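Fibronectin type III domain-containing protein (Simiduia agarivorans, PDB 6P2K) is a glycoside hydrolase family 74 enzyme built on seven-bladed beta-propellers, and probably cleaves the beta-glucan backbone of xyloglucan, as characterised members of its family do. Local coordinates at residues 37-41 and 51-55; 73-77 and 104-108. All blocks are in the same frame, centred on the assembly; numbering follows the deposited sequence.

Overall arrangement
A beta-propeller must be held together within each blade and between blades, and the two contacts exemplify both tasks. Interaction 1 joins the third strand of one four-stranded sheet, 39-42, to its short edge strand 50-51 and the loop that leaves it; interaction 2 packs the next sheet, through strand 72-77, against the following one, through strand 102-108. Both are largely buried, although Ile-51 carries interaction 1 out to the surface. Its chemistry mixes hydrogen bonds, waters and apolar contacts, whereas interaction 2 is wholly apolar. They meet at Val-75, whose CG1 lies 3.7 Å from CG2 of Val-39 and 4.2 Å from CD2 of Leu-55.

Interaction 1 of 2, residues 37-41 and 51-55; sequences EGVYK and ITGNL. With PE3 (3,6,9,12,15,18,21,24,27,30,33,36,39-tridecaoxahentetracontane-1,41-diol), chain C.
Residues 38-41, strand from Val-39 on, and residues 51-55 run roughly antiparallel, their end-to-end directions 141° apart. Tyr-40 and Ile-51 form a non-hydrogen-bonded antiparallel pair with CA atoms 4.7 Å apart; beyond it the chains separate, leaving Gly-38 and Leu-55 with CA atoms 6.7 Å apart. Gly-38 adopts positive phi (73°), and its CA meets Leu-55 CD1 at 3.7 Å, so little room remains for a side chain. Thr-52, chi1 p, sends OG1 to Val-39 O (2.8 Å), reinforcing a weak bond from Thr-52 N to the same oxygen (3.3 Å). A water fills the widening gap, linking Val-39 N (3.1 Å), Thr-52 OG1 (3.0 Å) and Gly-53 O (2.6 Å). Tyr-40 CE2 touches Ile-51 CG2 at 3.8 Å, while Ile-51 CD1 lies 3.1 Å from O40 of the polyether. This is the outer edge of a propeller blade: strand 30-34 flanks 39-42 across the sheet, and Val-39 and Leu-55 pack on strand 60-66 of the next blade.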
loop_
_atom_site.group_PDB
_atom_site.type_symbol
_atom_site.label_atom_id
_atom_site.label_comp_id
_atom_site.label_asym_id
_atom_site.label_seq_id
_atom_site.Cartn_x
_atom_site.Cartn_y
_atom_site.Cartn_z
ATOM N N GLU B 37 42.460 9.242 -24.114
ATOM C CA GLU B 37 43.262 8.499 -23.144
ATOM C C GLU B 37 44.458 7.797 -23.771
ATOM O O GLU B 37 45.140 7.034 -23.078
ATOM C CB GLU B 37 42.418 7.450 -22.410
ATOM C CG GLU B 37 41.540 7.998 -21.319
ATOM C CD GLU B 37 40.383 8.779 -21.871
ATOM O OE1 GLU B 37 40.134 9.890 -21.362
ATOM O OE2 GLU B 37 39.735 8.284 -22.821
ATOM N N GLY B 38 44.727 8.015 -25.053
ATOM C CA GLY B 38 45.792 7.262 -25.684
ATOM C C GLY B 38 45.371 5.824 -25.921
ATOM O O GLY B 38 44.210 5.532 -26.231
ATOM N N VAL B 39 46.321 4.907 -25.755
ATOM C CA VAL B 39 46.150 3.505 -26.118
ATOM C C VAL B 39 46.000 2.674 -24.850
ATOM O O VAL B 39 46.801 2.804 -23.916
ATOM C CB VAL B 39 47.333 2.998 -26.963
ATOM C CG1 VAL B 39 47.221 1.496 -27.202
ATOM C CG2 VAL B 39 47.405 3.750 -28.278
ATOM N N TYR B 40 44.976 1.821 -24.820
ATOM C CA TYR B 40 44.831 0.796 -23.797
ATOM C C TYR B 40 45.264 -0.556 -24.350
ATOM O O TYR B 40 45.147 -0.823 -25.549
ATOM C CB TYR B 40 43.388 0.684 -23.307
ATOM C CG TYR B 40 42.869 1.853 -22.508
ATOM C CD1 TYR B 40 42.230 2.915 -23.133
ATOM C CD2 TYR B 40 42.988 1.879 -21.121
ATOM C CE1 TYR B 40 41.733 3.977 -22.403
ATOM C CE2 TYR B 40 42.498 2.941 -20.381
ATOM C CZ TYR B 40 41.871 3.984 -21.029
ATOM O OH TYR B 40 41.375 5.037 -20.302
ATOM N N LYS B 41 45.733 -1.422 -23.453
ATOM C CA LYS B 41 46.191 -2.761 -23.796
ATOM C C LYS B 41 45.443 -3.792 -22.962
ATOM O O LYS B 41 45.073 -3.535 -21.811
ATOM C CB LYS B 41 47.704 -2.895 -23.568
ATOM C CG LYS B 41 48.311 -4.228 -23.977
ATOM C CD LYS B 41 49.791 -4.289 -23.618
ATOM C CE LYS B 41 50.428 -5.586 -24.105
ATOM N NZ LYS B 41 51.905 -5.471 -24.269
ATOM N N ILE B 51 46.384 0.724 -18.996
ATOM C CA ILE B 51 46.974 1.857 -19.701
ATOM C C ILE B 51 48.337 1.466 -20.266
ATOM O O ILE B 51 48.983 0.512 -19.818
ATOM C CB ILE B 51 47.086 3.079 -18.775
ATOM C CG1 ILE B 51 47.907 2.731 -17.533
ATOM C CG2 ILE B 51 45.718 3.587 -18.385
ATOM C CD1 ILE B 51 49.290 3.319 -17.542
ATOM N N THR B 52 48.770 2.213 -21.279
ATOM C CA THR B 52 50.107 2.038 -21.834
ATOM C C THR B 52 50.928 3.305 -21.625
ATOM O O THR B 52 50.583 4.136 -20.779
ATOM C CB THR B 52 50.038 1.675 -23.321
ATOM O OG1 THR B 52 49.578 2.804 -24.069
ATOM C CG2 THR B 52 49.088 0.503 -23.540
ATOM N N GLY B 53 52.005 3.471 -22.389
ATOM C CA GLY B 53 52.900 4.591 -22.174
ATOM C C GLY B 53 52.284 5.933 -22.533
ATOM O O GLY B 53 51.237 6.030 -23.174
ATOM N N ASN B 54 52.969 6.996 -22.109
ATOM C CA ASN B 54 52.503 8.356 -22.354
ATOM C C ASN B 54 52.809 8.780 -23.785
ATOM O O ASN B 54 53.953 8.688 -24.239
ATOM C CB ASN B 54 53.159 9.334 -21.380
ATOM C CG ASN B 54 52.697 9.136 -19.953
ATOM O OD1 ASN B 54 51.535 8.818 -19.702
ATOM N ND2 ASN B 54 53.608 9.328 -19.006
ATOM N N LEU B 55 51.788 9.258 -24.486
ATOM C CA LEU B 55 51.940 9.814 -25.821
ATOM C C LEU B 55 52.007 11.336 -25.751
ATOM O O LEU B 55 51.573 11.956 -24.777
ATOM C CB LEU B 55 50.782 9.382 -26.725
ATOM C CG LEU B 55 50.544 7.881 -26.867
ATOM C CD1 LEU B 55 49.099 7.609 -27.233
ATOM C CD2 LEU B 55 51.477 7.298 -27.915
HETATM O O43 PE3 C . 54.040 0.118 -18.754
HETATM C C42 PE3 C . 53.987 1.357 -18.045
HETATM C C41 PE3 C . 52.538 1.837 -18.008
HETATM O O40 PE3 C . 52.372 3.080 -17.304
HETATM C C39 PE3 C . 53.087 4.184 -17.881
HETATM C C38 PE3 C . 52.759 5.393 -17.016
HETATM O O37 PE3 C . 53.415 6.577 -17.492
HETATM O O HOH W 1 48.772 5.708 -23.966
HETATM O O HOH W 2 47.832 4.676 -21.601
#

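Interaction 2 of 2, residues 73-77 and 104-108; sequences IFVGT and SIAFK
Face-to-face packing of neighbouring beta-sheets, with no hydrogen bond between the two segments, joins strand 72-77 in the sheet that begins with strand 60-66 to strand 102-108, the first of the next sheet. The short segments run at 153°, nearly antiparallel, with axes 7.6 Å apart at closest approach; the CA atoms of Phe-74 and Ile-105 lie 7.5 Å apart, those of Gly-76 and Ser-104 7.1 Å. Both backbones are extended, so alternate residues face the partner: Phe-74 and Ile-105 point their CB atoms toward it, while Val-75 and Ser-104 point away. Ile-105, chi1 m, extends CD1 to 3.8 Å from Phe-74 CB and 3.6 Å from Phe-74 O. That methyl also sits 4.0 Å from Gly-76 N, over backbone that carries no side chain. Phe-107 starts sideways, but with chi1 at -60° its ring swings inward until CZ lies 3.6 Å from CD2 of Phe-74 (chi1 m). The rings meet obliquely, centroids 5.9 Å apart and planes at 52°. Ile-115 of strand 114-119 touches all three large side chains, and Leu-81 borders Phe-74 and Ile-105. Such an apolar seam between successive four-stranded antiparallel sheets is characteristic of adjacent blades in a beta-propeller.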
loop_
_atom_site.group_PDB
_atom_site.type_symbol
_atom_site.label_atom_id
_atom_site.label_comp_id
_atom_site.label_asym_id
_atom_site.label_seq_id
_atom_site.Cartn_x
_atom_site.Cartn_y
_atom_site.Cartn_z
ATOM N N ILE B 73 55.538 -1.473 -31.683
ATOM C CA ILE B 73 54.164 -1.046 -31.919
ATOM C C ILE B 73 54.176 0.378 -32.454
ATOM O O ILE B 73 54.893 1.237 -31.928
ATOM C CB ILE B 73 53.321 -1.128 -30.632
ATOM C CG1 ILE B 73 53.185 -2.581 -30.188
ATOM C CG2 ILE B 73 51.955 -0.489 -30.832
ATOM C CD1 ILE B 73 53.031 -2.729 -28.705
ATOM N N PHE B 74 53.382 0.626 -33.490
ATOM C CA PHE B 74 53.216 1.957 -34.054
ATOM C C PHE B 74 51.838 2.498 -33.697
ATOM O O PHE B 74 50.839 1.772 -33.757
ATOM C CB PHE B 74 53.400 1.938 -35.572
ATOM C CG PHE B 74 54.792 1.587 -36.004
ATOM C CD1 PHE B 74 55.764 2.569 -36.123
ATOM C CD2 PHE B 74 55.135 0.275 -36.286
ATOM C CE1 PHE B 74 57.052 2.248 -36.519
ATOM C CE2 PHE B 74 56.419 -0.052 -36.682
ATOM C CZ PHE B 74 57.379 0.935 -36.798
ATOM N N VAL B 75 51.798 3.774 -33.319
ATOM C CA VAL B 75 50.578 4.447 -32.886
ATOM C C VAL B 75 50.460 5.753 -33.658
ATOM O O VAL B 75 51.323 6.631 -33.534
ATOM C CB VAL B 75 50.575 4.719 -31.372
ATOM C CG1 VAL B 75 49.324 5.488 -30.974
ATOM C CG2 VAL B 75 50.682 3.419 -30.592
ATOM N N GLY B 76 49.393 5.887 -34.447
ATOM C CA GLY B 76 49.132 7.099 -35.188
ATOM C C GLY B 76 48.183 8.003 -34.430
ATOM O O GLY B 76 47.082 7.588 -34.056
ATOM N N THR B 77 48.619 9.237 -34.192
ATOM C CA THR B 77 47.844 10.220 -33.445
ATOM C C THR B 77 47.653 11.483 -34.278
ATOM O O THR B 77 48.164 11.614 -35.393
ATOM C CB THR B 77 48.517 10.576 -32.115
ATOM O OG1 THR B 77 49.679 11.377 -32.364
ATOM C CG2 THR B 77 48.918 9.324 -31.361
ATOM N N SER B 104 46.571 5.284 -40.447
ATOM C CA SER B 104 46.727 3.972 -41.063
ATOM C C SER B 104 48.191 3.563 -41.014
ATOM O O SER B 104 49.071 4.368 -41.334
ATOM C CB SER B 104 46.237 3.972 -42.517
ATOM O OG SER B 104 45.055 4.737 -42.675
ATOM N N ILE B 105 48.448 2.319 -40.611
ATOM C CA ILE B 105 49.784 1.732 -40.669
ATOM C C ILE B 105 49.655 0.323 -41.232
ATOM O O ILE B 105 48.822 -0.462 -40.767
ATOM C CB ILE B 105 50.476 1.698 -39.290
ATOM C CG1 ILE B 105 50.363 3.052 -38.589
ATOM C CG2 ILE B 105 51.937 1.311 -39.440
ATOM C CD1 ILE B 105 50.118 2.944 -37.096
ATOM N N ALA B 106 50.474 0.003 -42.233
ATOM C CA ALA B 106 50.413 -1.297 -42.888
ATOM C C ALA B 106 51.821 -1.795 -43.180
ATOM O O ALA B 106 52.690 -1.021 -43.592
ATOM C CB ALA B 106 49.601 -1.232 -44.188
ATOM N N PHE B 107 52.033 -3.091 -42.970
ATOM C CA PHE B 107 53.318 -3.735 -43.194
ATOM C C PHE B 107 53.290 -4.564 -44.474
ATOM O O PHE B 107 52.232 -4.980 -44.953
ATOM C CB PHE B 107 53.692 -4.632 -42.009
ATOM C CG PHE B 107 53.805 -3.901 -40.702
ATOM C CD1 PHE B 107 52.695 -3.719 -39.897
ATOM C CD2 PHE B 107 55.023 -3.401 -40.279
ATOM C CE1 PHE B 107 52.797 -3.051 -38.695
ATOM C CE2 PHE B 107 55.130 -2.732 -39.077
ATOM C CZ PHE B 107 54.015 -2.557 -38.284
ATOM N N LYS B 108 54.472 -4.807 -45.018
ATOM C CA LYS B 108 54.587 -5.619 -46.223
ATOM C C LYS B 108 54.597 -7.099 -45.849
ATOM O O LYS B 108 55.309 -7.491 -44.919
ATOM C CB LYS B 108 55.855 -5.259 -46.991
ATOM C CG LYS B 108 56.102 -6.092 -48.237
ATOM C CD LYS B 108 57.210 -5.481 -49.084
ATOM C CE LYS B 108 57.755 -6.475 -50.095
ATOM N NZ LYS B 108 58.897 -5.907 -50.870
#